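Long-range contact in alpha-1,2-mannosyltransferase (Ktr4), putative (Neosartorya fumigata, PDB 7BOP), which is a putative fungal mannosyltransferase of the Ktr family, with the GT-A glycosyltransferase fold: residues E44-Y57 with V203-N215. Residues are numbered along the deposited sequence; the frame is centred on the assembly and turned at random.
Sequences EPEGHLWRADDNDY and VDYDVFRFMEDRN. With NA (sodium ion), chain I.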
ATOM      1  N   GLU A  44      13.754  -0.303  16.965  1.00 39.67           N
ATOM      2  CA  GLU A  44      13.797   0.744  15.954  1.00 39.70           C
ATOM      3  C   GLU A  44      14.856   0.436  14.925  1.00 38.54           C
ATOM      4  O   GLU A  44      15.781  -0.308  15.203  1.00 37.39           O
ATOM      5  CB  GLU A  44      14.110   2.089  16.610  1.00 39.23           C
ATOM      6  CG  GLU A  44      13.023   2.518  17.565  1.00 40.19           C
ATOM      7  CD  GLU A  44      13.357   3.783  18.330  1.00 40.02           C
ATOM      8  OE1 GLU A  44      14.521   3.963  18.737  1.00 38.14           O
ATOM      9  OE2 GLU A  44      12.435   4.592  18.533  1.00 37.64           O
ATOM     10  N   PRO A  45      14.741   1.032  13.732  1.00 40.01           N
ATOM     11  CA  PRO A  45      15.823   0.861  12.762  1.00 40.51           C
ATOM     12  C   PRO A  45      17.132   1.495  13.234  1.00 43.25           C
ATOM     13  O   PRO A  45      17.132   2.304  14.163  1.00 41.88           O
ATOM     14  CB  PRO A  45      15.299   1.557  11.504  1.00 41.58           C
ATOM     15  CG  PRO A  45      14.137   2.382  11.932  1.00 40.75           C
ATOM     16  CD  PRO A  45      13.599   1.788  13.187  1.00 40.13           C
ATOM     17  N   GLU A  46      18.233   1.117  12.595  1.00 44.39           N
ATOM     18  CA  GLU A  46      19.548   1.642  12.957  1.00 46.74           C
ATOM     19  C   GLU A  46      19.764   3.000  12.311  1.00 42.44           C
ATOM     20  O   GLU A  46      19.024   3.396  11.414  1.00 41.91           O
ATOM     21  CB  GLU A  46      20.651   0.667  12.538  1.00 51.13           C
ATOM     22  CG  GLU A  46      20.549  -0.687  13.222  1.00 58.49           C
ATOM     23  CD  GLU A  46      21.847  -1.484  13.194  1.00 68.51           C
ATOM     24  OE1 GLU A  46      22.691  -1.247  12.297  1.00 72.73           O
ATOM     25  OE2 GLU A  46      22.023  -2.357  14.078  1.00 76.50           O
ATOM     26  N   GLY A  47      20.799   3.696  12.767  1.00 41.57           N
ATOM     27  CA  GLY A  47      21.169   5.002  12.233  1.00 39.40           C
ATOM     28  C   GLY A  47      20.474   6.130  12.974  1.00 39.40           C
ATOM     29  O   GLY A  47      19.795   5.918  13.990  1.00 38.08           O
ATOM     30  N   HIS A  48      20.652   7.340  12.465  1.00 37.34           N
ATOM     31  CA  HIS A  48      20.096   8.522  13.102  1.00 38.53           C
ATOM     32  C   HIS A  48      18.569   8.554  12.916  1.00 36.93           C
ATOM     33  O   HIS A  48      18.061   8.289  11.818  1.00 35.84           O
ATOM     34  CB  HIS A  48      20.738   9.790  12.528  1.00 39.30           C
ATOM     35  CG  HIS A  48      20.133  11.047  13.055  1.00 40.94           C
ATOM     36  ND1 HIS A  48      20.360  11.498  14.337  1.00 42.84           N
ATOM     37  CD2 HIS A  48      19.266  11.921  12.495  1.00 41.82           C
ATOM     38  CE1 HIS A  48      19.683  12.614  14.534  1.00 42.22           C
ATOM     39  NE2 HIS A  48      19.011  12.892  13.434  1.00 42.85           N
ATOM     40  N   LEU A  49      17.851   8.855  13.997  1.00 33.26           N
ATOM     41  CA  LEU A  49      16.397   8.979  13.960  1.00 33.88           C
ATOM     42  C   LEU A  49      16.017  10.359  14.482  1.00 34.54           C
ATOM     43  O   LEU A  49      16.596  10.839  15.450  1.00 34.74           O
ATOM     44  CB  LEU A  49      15.743   7.888  14.810  1.00 33.83           C
ATOM     45  CG  LEU A  49      16.024   6.441  14.373  1.00 34.60           C
ATOM     46  CD1 LEU A  49      15.488   5.439  15.388  1.00 35.19           C
ATOM     47  CD2 LEU A  49      15.457   6.174  12.986  1.00 34.99           C
ATOM     48  N   TRP A  50      15.042  10.980  13.836  1.00 34.87           N
ATOM     49  CA  TRP A  50      14.545  12.290  14.239  1.00 34.01           C
ATOM     50  C   TRP A  50      13.463  12.114  15.293  1.00 34.78           C
ATOM     51  O   TRP A  50      12.430  11.491  15.020  1.00 35.04           O
ATOM     52  CB  TRP A  50      14.025  13.043  13.018  1.00 34.52           C
ATOM     53  CG  TRP A  50      15.123  13.380  12.080  1.00 34.87           C
ATOM     54  CD1 TRP A  50      15.566  12.638  11.022  1.00 36.16           C
ATOM     55  CD2 TRP A  50      15.968  14.528  12.149  1.00 36.87           C
ATOM     56  NE1 TRP A  50      16.621  13.274  10.404  1.00 35.46           N
ATOM     57  CE2 TRP A  50      16.893  14.433  11.084  1.00 37.52           C
ATOM     58  CE3 TRP A  50      16.029  15.635  13.007  1.00 39.17           C
ATOM     59  CZ2 TRP A  50      17.880  15.408  10.855  1.00 40.14           C
ATOM     60  CZ3 TRP A  50      17.005  16.611  12.778  1.00 40.73           C
ATOM     61  CH2 TRP A  50      17.915  16.491  11.708  1.00 40.76           C
ATOM     62  N   ARG A  51      13.718  12.653  16.494  1.00 35.20           N
ATOM     63  CA  ARG A  51      12.827  12.537  17.657  1.00 36.25           C
ATOM     64  C   ARG A  51      11.985  13.788  17.879  1.00 35.60           C
ATOM     65  O   ARG A  51      12.442  14.900  17.627  1.00 34.95           O
ATOM     66  CB  ARG A  51      13.640  12.333  18.940  1.00 38.14           C
ATOM     67  CG  ARG A  51      14.686  11.232  18.899  1.00 39.90           C
ATOM     68  CD  ARG A  51      14.017   9.890  18.833  1.00 40.10           C
ATOM     69  NE  ARG A  51      14.969   8.786  18.921  1.00 40.09           N
ATOM     70  CZ  ARG A  51      14.620   7.506  18.856  1.00 40.13           C
ATOM     71  NH1 ARG A  51      13.338   7.172  18.691  1.00 36.84           N
ATOM     72  NH2 ARG A  51      15.549   6.557  18.949  1.00 39.20           N
ATOM     73  N   ALA A  52      10.776  13.597  18.398  1.00 34.43           N
ATOM     74  CA  ALA A  52       9.890  14.715  18.719  1.00 37.87           C
ATOM     75  C   ALA A  52      10.379  15.527  19.925  1.00 39.40           C
ATOM     76  O   ALA A  52      10.143  16.737  19.991  1.00 39.46           O
ATOM     77  CB  ALA A  52       8.477  14.223  18.977  1.00 38.47           C
ATOM     78  N   ASP A  53      11.044  14.863  20.868  1.00 38.74           N
ATOM     79  CA  ASP A  53      11.426  15.500  22.134  1.00 44.51           C
ATOM     80  C   ASP A  53      12.616  16.458  22.026  1.00 43.87           C
ATOM     81  O   ASP A  53      12.801  17.262  22.923  1.00 44.99           O
ATOM     82  CB  ASP A  53      11.660  14.471  23.249  1.00 50.15           C
ATOM     83  CG  ASP A  53      12.557  13.340  22.822  1.00 57.70           C
ATOM     84  OD1 ASP A  53      12.051  12.429  22.121  1.00 69.85           O
ATOM     85  OD2 ASP A  53      13.753  13.356  23.170  1.00 66.86           O
ATOM     86  N   ASP A  54      13.412  16.398  20.956  1.00 40.36           N
ATOM     87  CA  ASP A  54      14.488  17.385  20.777  1.00 40.03           C
ATOM     88  C   ASP A  54      14.459  18.090  19.417  1.00 36.24           C
ATOM     89  O   ASP A  54      15.484  18.570  18.929  1.00 35.35           O
ATOM     90  CB  ASP A  54      15.861  16.761  21.086  1.00 44.44           C
ATOM     91  CG  ASP A  54      16.190  15.596  20.195  1.00 44.72           C
ATOM     92  OD1 ASP A  54      15.368  15.270  19.319  1.00 44.89           O
ATOM     93  OD2 ASP A  54      17.275  15.012  20.374  1.00 45.72           O
ATOM     94  N   ASN A  55      13.271  18.167  18.825  1.00 34.27           N
ATOM     95  CA  ASN A  55      13.034  18.971  17.627  1.00 33.85           C
ATOM     96  C   ASN A  55      11.759  19.767  17.770  1.00 33.18           C
ATOM     97  O   ASN A  55      10.899  19.442  18.595  1.00 33.93           O
ATOM     98  CB  ASN A  55      12.914  18.080  16.389  1.00 33.54           C
ATOM     99  CG  ASN A  55      14.255  17.573  15.918  1.00 33.96           C
ATOM    100  OD1 ASN A  55      15.009  18.312  15.295  1.00 34.22           O
ATOM    101  ND2 ASN A  55      14.569  16.317  16.227  1.00 34.65           N
ATOM    102  N   ASP A  56      11.644  20.790  16.932  1.00 31.86           N
ATOM    103  CA  ASP A  56      10.423  21.560  16.808  1.00 32.57           C
ATOM    104  C   ASP A  56       9.451  20.840  15.864  1.00 32.18           C
ATOM    105  O   ASP A  56       9.563  20.962  14.659  1.00 33.40           O
ATOM    106  CB  ASP A  56      10.754  22.957  16.265  1.00 31.49           C
ATOM    107  CG  ASP A  56       9.532  23.823  16.073  1.00 31.51           C
ATOM    108  OD1 ASP A  56       8.414  23.427  16.487  1.00 32.39           O
ATOM    109  OD2 ASP A  56       9.708  24.925  15.500  1.00 31.76           O
ATOM    110  N   TYR A  57       8.501  20.108  16.429  1.00 33.19           N
ATOM    111  CA  TYR A  57       7.414  19.497  15.672  1.00 33.66           C
ATOM    112  C   TYR A  57       6.062  20.094  16.075  1.00 34.94           C
ATOM    113  O   TYR A  57       5.021  19.462  15.897  1.00 36.08           O
ATOM    114  CB  TYR A  57       7.426  17.969  15.849  1.00 32.64           C
ATOM    115  CG  TYR A  57       8.423  17.246  14.956  1.00 31.45           C
ATOM    116  CD1 TYR A  57       8.149  17.019  13.608  1.00 32.24           C
ATOM    117  CD2 TYR A  57       9.615  16.754  15.468  1.00 32.02           C
ATOM    118  CE1 TYR A  57       9.057  16.342  12.789  1.00 31.92           C
ATOM    119  CE2 TYR A  57      10.528  16.070  14.667  1.00 32.52           C
ATOM    120  CZ  TYR A  57      10.241  15.860  13.331  1.00 32.46           C
ATOM    121  OH  TYR A  57      11.145  15.183  12.550  1.00 32.12           O
ATOM    122  N   VAL A 203       5.318   4.800  17.837  1.00 29.31           N
ATOM    123  CA  VAL A 203       6.477   4.972  16.978  1.00 30.37           C
ATOM    124  C   VAL A 203       7.078   6.329  17.348  1.00 31.46           C
ATOM    125  O   VAL A 203       6.387   7.352  17.276  1.00 30.30           O
ATOM    126  CB  VAL A 203       6.063   4.884  15.504  1.00 29.92           C
ATOM    127  CG1 VAL A 203       7.240   5.186  14.575  1.00 31.61           C
ATOM    128  CG2 VAL A 203       5.510   3.496  15.214  1.00 31.04           C
ATOM    129  N   ASP A 204       8.347   6.324  17.746  1.00 31.11           N
ATOM    130  CA  ASP A 204       8.986   7.489  18.359  1.00 33.65           C
ATOM    131  C   ASP A 204      10.051   8.151  17.492  1.00 32.21           C
ATOM    132  O   ASP A 204      10.923   8.840  18.008  1.00 33.24           O
ATOM    133  CB  ASP A 204       9.559   7.073  19.722  1.00 34.82           C
ATOM    134  CG  ASP A 204       8.473   6.745  20.722  1.00 35.91           C
ATOM    135  OD1 ASP A 204       7.483   7.490  20.772  1.00 38.13           O
ATOM    136  OD2 ASP A 204       8.599   5.743  21.441  1.00 40.22           O
ATOM    137  N   TYR A 205       9.975   7.938  16.179  1.00 31.79           N
ATOM    138  CA  TYR A 205      10.821   8.638  15.223  1.00 31.41           C
ATOM    139  C   TYR A 205       9.990   9.080  14.027  1.00 31.60           C
ATOM    140  O   TYR A 205       8.913   8.525  13.751  1.00 29.93           O
ATOM    141  CB  TYR A 205      12.014   7.769  14.794  1.00 33.03           C
ATOM    142  CG  TYR A 205      11.624   6.484  14.080  1.00 32.50           C
ATOM    143  CD1 TYR A 205      11.275   5.333  14.803  1.00 32.97           C
ATOM    144  CD2 TYR A 205      11.581   6.424  12.687  1.00 32.99           C
ATOM    145  CE1 TYR A 205      10.901   4.150  14.148  1.00 31.60           C
ATOM    146  CE2 TYR A 205      11.207   5.251  12.025  1.00 32.93           C
ATOM    147  CZ  TYR A 205      10.863   4.113  12.765  1.00 32.20           C
ATOM    148  OH  TYR A 205      10.492   2.955  12.098  1.00 31.27           O
ATOM    149  N   ASP A 206      10.498  10.084  13.322  1.00 30.79           N
ATOM    150  CA  ASP A 206       9.843  10.627  12.152  1.00 32.51           C
ATOM    151  C   ASP A 206      10.053   9.657  10.969  1.00 31.27           C
ATOM    152  O   ASP A 206      11.137   9.605  10.387  1.00 30.82           O
ATOM    153  CB  ASP A 206      10.411  12.015  11.849  1.00 33.21           C
ATOM    154  CG  ASP A 206       9.731  12.699  10.686  1.00 35.54           C
ATOM    155  OD1 ASP A 206       9.116  12.002   9.842  1.00 33.97           O
ATOM    156  OD2 ASP A 206       9.831  13.956  10.598  1.00 33.91           O
ATOM    157  N   VAL A 207       9.008   8.909  10.622  1.00 30.93           N
ATOM    158  CA  VAL A 207       9.129   7.863   9.592  1.00 31.33           C
ATOM    159  C   VAL A 207       9.420   8.459   8.226  1.00 31.13           C
ATOM    160  O   VAL A 207      10.093   7.837   7.413  1.00 29.86           O
ATOM    161  CB  VAL A 207       7.890   6.936   9.505  1.00 31.81           C
ATOM    162  CG1 VAL A 207       7.625   6.261  10.848  1.00 32.53           C
ATOM    163  CG2 VAL A 207       6.658   7.674   9.007  1.00 33.29           C
ATOM    164  N   PHE A 208       8.928   9.671   7.978  1.00 29.87           N
ATOM    165  CA  PHE A 208       9.167  10.322   6.696  1.00 30.78           C
ATOM    166  C   PHE A 208      10.631  10.693   6.513  1.00 30.95           C
ATOM    167  O   PHE A 208      11.212  10.434   5.457  1.00 31.91           O
ATOM    168  CB  PHE A 208       8.281  11.560   6.525  1.00 31.18           C
ATOM    169  CG  PHE A 208       6.827  11.256   6.327  1.00 30.18           C
ATOM    170  CD1 PHE A 208       6.402  10.426   5.284  1.00 30.08           C
ATOM    171  CD2 PHE A 208       5.862  11.843   7.142  1.00 30.85           C
ATOM    172  CE1 PHE A 208       5.051  10.177   5.076  1.00 30.09           C
ATOM    173  CE2 PHE A 208       4.506  11.594   6.933  1.00 31.04           C
ATOM    174  CZ  PHE A 208       4.100  10.765   5.894  1.00 30.93           C
ATOM    175  N   ARG A 209      11.240  11.267   7.543  1.00 31.24           N
ATOM    176  CA  ARG A 209      12.658  11.611   7.478  1.00 32.01           C
ATOM    177  C   ARG A 209      13.555  10.386   7.611  1.00 31.02           C
ATOM    178  O   ARG A 209      14.668  10.387   7.100  1.00 30.56           O
ATOM    179  CB  ARG A 209      13.001  12.682   8.503  1.00 34.02           C
ATOM    180  CG  ARG A 209      12.252  13.973   8.208  1.00 34.22           C
ATOM    181  CD  ARG A 209      12.758  15.130   9.045  1.00 35.62           C
ATOM    182  NE  ARG A 209      14.107  15.548   8.652  1.00 36.61           N
ATOM    183  CZ  ARG A 209      14.793  16.555   9.212  1.00 39.19           C
ATOM    184  NH1 ARG A 209      14.270  17.267  10.212  1.00 37.58           N
ATOM    185  NH2 ARG A 209      16.015  16.844   8.771  1.00 39.27           N
ATOM    186  N   PHE A 210      13.061   9.334   8.261  1.00 30.23           N
ATOM    187  CA  PHE A 210      13.722   8.026   8.185  1.00 30.30           C
ATOM    188  C   PHE A 210      13.867   7.609   6.718  1.00 29.29           C
ATOM    189  O   PHE A 210      14.967   7.268   6.283  1.00 30.46           O
ATOM    190  CB  PHE A 210      12.964   6.972   9.018  1.00 31.02           C
ATOM    191  CG  PHE A 210      13.343   5.558   8.688  1.00 30.44           C
ATOM    192  CD1 PHE A 210      14.499   5.001   9.210  1.00 32.04           C
ATOM    193  CD2 PHE A 210      12.557   4.797   7.831  1.00 32.88           C
ATOM    194  CE1 PHE A 210      14.865   3.690   8.895  1.00 34.76           C
ATOM    195  CE2 PHE A 210      12.909   3.487   7.519  1.00 33.63           C
ATOM    196  CZ  PHE A 210      14.066   2.935   8.049  1.00 32.83           C
ATOM    197  N   MET A 211      12.773   7.700   5.957  1.00 29.98           N
ATOM    198  CA  MET A 211      12.768   7.378   4.520  1.00 32.03           C
ATOM    199  C   MET A 211      13.717   8.300   3.748  1.00 33.82           C
ATOM    200  O   MET A 211      14.546   7.841   2.958  1.00 31.56           O
ATOM    201  CB  MET A 211      11.378   7.526   3.896  1.00 33.00           C
ATOM    202  CG  MET A 211      10.278   6.652   4.484  1.00 37.16           C
ATOM    203  SD  MET A 211      10.332   4.960   3.918  1.00 40.02           S
ATOM    204  CE  MET A 211       9.877   5.118   2.196  1.00 36.66           C
ATOM    205  N   GLU A 212      13.575   9.601   3.981  1.00 32.85           N
ATOM    206  CA  GLU A 212      14.347  10.594   3.244  1.00 34.18           C
ATOM    207  C   GLU A 212      15.851  10.491   3.466  1.00 33.25           C
ATOM    208  O   GLU A 212      16.611  10.526   2.500  1.00 35.17           O
ATOM    209  CB  GLU A 212      13.860  12.004   3.570  1.00 35.72           C
ATOM    210  CG  GLU A 212      14.534  13.067   2.724  1.00 38.55           C
ATOM    211  CD  GLU A 212      13.824  14.397   2.774  1.00 39.98           C
ATOM    212  OE1 GLU A 212      13.750  15.048   1.715  1.00 46.18           O
ATOM    213  OE2 GLU A 212      13.352  14.789   3.851  1.00 40.44           O
ATOM    214  N   ASP A 213      16.271  10.336   4.715  1.00 32.85           N
ATOM    215  CA  ASP A 213      17.698  10.262   5.047  1.00 35.03           C
ATOM    216  C   ASP A 213      18.361   9.032   4.470  1.00 35.99           C
ATOM    217  O   ASP A 213      19.566   9.050   4.248  1.00 35.56           O
ATOM    218  CB  ASP A 213      17.927  10.254   6.562  1.00 35.50           C
ATOM    219  CG  ASP A 213      17.551  11.568   7.223  1.00 36.72           C
ATOM    220  OD1 ASP A 213      17.333  12.550   6.494  1.00 36.93           O
ATOM    221  OD2 ASP A 213      17.450  11.591   8.466  1.00 36.27           O
ATOM    222  N   ARG A 214      17.584   7.968   4.234  1.00 35.08           N
ATOM    223  CA  ARG A 214      18.118   6.735   3.633  1.00 34.89           C
ATOM    224  C   ARG A 214      17.773   6.561   2.144  1.00 34.33           C
ATOM    225  O   ARG A 214      18.030   5.500   1.568  1.00 34.25           O
ATOM    226  CB  ARG A 214      17.622   5.544   4.455  1.00 34.82           C
ATOM    227  CG  ARG A 214      18.243   5.486   5.830  1.00 35.09           C
ATOM    228  CD  ARG A 214      17.394   4.698   6.813  1.00 35.67           C
ATOM    229  NE  ARG A 214      17.914   4.836   8.167  1.00 37.11           N
ATOM    230  CZ  ARG A 214      17.768   5.919   8.935  1.00 36.89           C
ATOM    231  NH1 ARG A 214      17.090   6.984   8.504  1.00 36.73           N
ATOM    232  NH2 ARG A 214      18.288   5.926  10.160  1.00 36.69           N
ATOM    233  N   ASN A 215      17.209   7.598   1.529  1.00 33.84           N
ATOM    234  CA  ASN A 215      16.746   7.579   0.136  1.00 36.33           C
ATOM    235  C   ASN A 215      15.829   6.388  -0.175  1.00 35.67           C
ATOM    236  O   ASN A 215      15.923   5.766  -1.242  1.00 35.94           O
ATOM    237  CB  ASN A 215      17.946   7.638  -0.814  1.00 37.92           C
ATOM    238  CG  ASN A 215      18.737   8.921  -0.645  1.00 40.49           C
ATOM    239  OD1 ASN A 215      18.195  10.008  -0.814  1.00 44.82           O
ATOM    240  ND2 ASN A 215      19.998   8.806  -0.304  1.00 43.32           N
TER
HETATM  241 NA    NA I 403       9.597  18.888  20.321  1.00 36.89          NA
HETATM  242  O   HOH W   1       9.888   3.966  17.917  1.00 31.96           O
HETATM  243  O   HOH W   2      18.672   2.143   8.939  1.00 48.70           O
HETATM  244  O   HOH W   3      16.261   9.417   9.963  1.00 36.93           O
HETATM  245  O   HOH W   4      13.931   9.544  11.581  1.00 31.72           O
HETATM  246  O   HOH W   5       9.887  11.020  19.285  1.00 35.60           O
HETATM  247  O   HOH W   6       7.621  19.527  19.172  1.00 33.94           O
HETATM  248  O   HOH W   7       8.654  18.355  22.353  1.00 42.76           O
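W50 is held on both faces: the guanidinium of R209 lies nearly flat on one face of its indole, planes 17° apart, while the imidazole of H48 turns its NE2 edge to the opposite face. R209 CZ sits 3.6 Å from the centroid of the six-membered ring (cation-pi), and R209 CD makes a CH-pi contact with the five-membered ring. The bend at chi3 (69°) turns the R209 chain over the indole, and its NH1 is also bound to the carbonyl of A65. The bond from W50 NE1 to the syn lone pair of D213 OD2, one helical turn on from R209, is 2.7 Å long, lies in the ring plane and helps fix the indole's rotation.

At the helix start, D206 N donates to W50 O, and Y57 OH reaches the anti lone pair of D206 OD2 at 2.7 Å; Y100 OH binds the same oxygen. Beyond the last turn, R214 NH2 serves two carbonyls, nearly straight to H48 O (177°) and on a lone pair of E46 O. Between these ends P45 CG packs on F210 CE1 at 3.4 Å, and L49 CB on Y205 CB. R51, paired end-on with E44, sends NH1 to D204 O from above the carbonyl plane.

The loop between strands 30-31 and 69-74 of this GT-A protein thus runs along helix 207-213, N-capped by D206 and ended by a Schellman motif at N215; its A52-N55 turn binds sodium through two carbonyls.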